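Local coordinates for uncharacterized protein 4E10_S0_1Z6NA_001 (T18) (Artificial gene, PDB 3LEF), which is a computationally designed scaffold on a thioredoxin-like fold that presents the HIV epitope of antibody 4E10, meant to elicit antibodies against it, at residues V128-Q132 with I142-L146. Numbering follows the deposited sequence.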
loop_
_atom_site.group_PDB
_atom_site.type_symbol
_atom_site.label_atom_id
_atom_site.label_comp_id
_atom_site.label_asym_id
_atom_site.label_seq_id
_atom_site.Cartn_x
_atom_site.Cartn_y
_atom_site.Cartn_z
ATOM N N VAL A 128 -12.544 -5.139 12.995
ATOM C CA VAL A 128 -11.098 -5.218 13.062
ATOM C C VAL A 128 -10.621 -6.652 12.907
ATOM O O VAL A 128 -10.891 -7.506 13.747
ATOM C CB VAL A 128 -10.577 -4.645 14.381
ATOM C CG1 VAL A 128 -9.051 -4.718 14.419
ATOM C CG2 VAL A 128 -11.060 -3.210 14.553
ATOM N N GLU A 129 -9.953 -6.895 11.785
ATOM C CA GLU A 129 -9.264 -8.142 11.490
ATOM C C GLU A 129 -10.223 -9.284 11.180
ATOM O O GLU A 129 -10.167 -9.849 10.087
ATOM C CB GLU A 129 -8.283 -8.507 12.612
ATOM C CG GLU A 129 -7.153 -9.433 12.161
ATOM C CD GLU A 129 -6.147 -9.757 13.262
ATOM O OE1 GLU A 129 -6.510 -9.691 14.455
ATOM O OE2 GLU A 129 -4.984 -10.092 12.931
ATOM N N ARG A 130 -11.111 -9.611 12.122
ATOM C CA ARG A 130 -12.045 -10.734 11.964
ATOM C C ARG A 130 -13.438 -10.504 12.549
ATOM O O ARG A 130 -13.632 -9.644 13.410
ATOM C CB ARG A 130 -11.484 -11.962 12.657
ATOM C CG ARG A 130 -10.271 -12.513 12.006
ATOM C CD ARG A 130 -9.442 -13.373 12.964
ATOM N NE ARG A 130 -8.298 -13.886 12.236
ATOM C CZ ARG A 130 -7.465 -14.813 12.674
ATOM N NH1 ARG A 130 -6.470 -15.196 11.890
ATOM N NH2 ARG A 130 -7.615 -15.349 13.880
ATOM N N PRO A 131 -14.412 -11.308 12.097
ATOM C CA PRO A 131 -15.752 -11.210 12.656
ATOM C C PRO A 131 -15.746 -11.508 14.142
ATOM O O PRO A 131 -14.931 -12.311 14.613
ATOM C CB PRO A 131 -16.540 -12.275 11.880
ATOM C CG PRO A 131 -15.753 -12.481 10.609
ATOM C CD PRO A 131 -14.335 -12.321 11.027
ATOM N N GLN A 132 -16.638 -10.863 14.882
ATOM C CA GLN A 132 -16.660 -11.016 16.344
ATOM C C GLN A 132 -16.918 -12.469 16.785
ATOM O O GLN A 132 -16.393 -12.917 17.825
ATOM C CB GLN A 132 -17.692 -10.059 16.960
ATOM C CG GLN A 132 -17.546 -9.821 18.461
ATOM C CD GLN A 132 -16.273 -9.069 18.845
ATOM O OE1 GLN A 132 -15.400 -9.610 19.525
ATOM N NE2 GLN A 132 -16.178 -7.819 18.431
ATOM N N ILE A 142 -11.687 -20.254 14.130
ATOM C CA ILE A 142 -10.662 -19.639 13.284
ATOM C C ILE A 142 -10.357 -20.530 12.083
ATOM O O ILE A 142 -10.126 -20.052 10.995
ATOM C CB ILE A 142 -9.340 -19.414 14.061
ATOM C CG1 ILE A 142 -9.560 -18.530 15.302
ATOM C CG2 ILE A 142 -8.285 -18.810 13.148
ATOM C CD1 ILE A 142 -8.392 -18.556 16.275
ATOM N N THR A 143 -10.348 -21.842 12.281
ATOM C CA THR A 143 -10.048 -22.750 11.176
ATOM C C THR A 143 -11.135 -22.778 10.104
ATOM O O THR A 143 -10.818 -22.721 8.914
ATOM C CB THR A 143 -9.820 -24.158 11.685
ATOM O OG1 THR A 143 -8.688 -24.145 12.555
ATOM C CG2 THR A 143 -9.562 -25.120 10.527
ATOM N N ALA A 144 -12.398 -22.905 10.526
ATOM C CA ALA A 144 -13.561 -22.787 9.611
ATOM C C ALA A 144 -13.614 -21.433 8.915
ATOM O O ALA A 144 -13.966 -21.334 7.740
ATOM C CB ALA A 144 -14.872 -23.033 10.379
ATOM N N TYR A 145 -13.285 -20.382 9.653
ATOM C CA TYR A 145 -13.132 -19.028 9.094
ATOM C C TYR A 145 -12.086 -18.955 7.965
ATOM O O TYR A 145 -12.337 -18.398 6.892
ATOM C CB TYR A 145 -12.740 -18.061 10.222
ATOM C CG TYR A 145 -12.115 -16.754 9.767
ATOM C CD1 TYR A 145 -12.895 -15.730 9.278
ATOM C CD2 TYR A 145 -10.745 -16.552 9.844
ATOM C CE1 TYR A 145 -12.331 -14.534 8.853
ATOM C CE2 TYR A 145 -10.172 -15.379 9.433
ATOM C CZ TYR A 145 -10.975 -14.363 8.936
ATOM O OH TYR A 145 -10.419 -13.187 8.518
ATOM N N LEU A 146 -10.905 -19.505 8.203
ATOM C CA LEU A 146 -9.837 -19.472 7.189
ATOM C C LEU A 146 -10.234 -20.266 5.951
ATOM O O LEU A 146 -9.717 -20.045 4.846
ATOM C CB LEU A 146 -8.531 -20.013 7.769
ATOM C CG LEU A 146 -7.409 -19.048 8.185
ATOM C CD1 LEU A 146 -7.879 -17.640 8.551
ATOM C CD2 LEU A 146 -6.587 -19.691 9.312
#
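Ile-142 meets the far end of Arg-130: its CG2 methyl lies 3.6 Å from NH2 of the arginine, with CG1 and CD1 only slightly farther from the same nitrogen. The arginine reaches this helix because its chain runs extended from CG to NE, with CG set anti to the carbonyl carbon (chi1 -68°). One turn on, Tyr-145 carries most of the contact from the helix side. Its CG stands anti to the backbone N (chi1 161°), sending the ring toward the loop, where two neighbours meet it. Arg-130 crosses the phenol at about a right angle: CG packs 3.6 Å from Tyr-145 OH, and NE comes to 3.7 Å from CE2. The guanidinium and ring planes are 56° apart, so this is no parallel stack. On the same side of the ring plane but over toward CE1, Pro-131, at the N-cap position of helix 132-135, brings CD obliquely to 3.7 Å from Tyr-145 CE1. Leu-146 adds a looser touch, its CD1 4.4 Å from NH1 of Arg-130. Helix 139-146 is thus packed against the loop leaving edge strand 123-128 in the thioredoxin-like fold. The polar link runs through helix 67-82: Arg-130 NE forms a salt bridge with Asp-68 OD1, and Tyr-145 OH hydrogen-bonds to the same oxygen. One shared acceptor therefore holds phenol and arginine side by side, while the segments themselves meet by van der Waals packing.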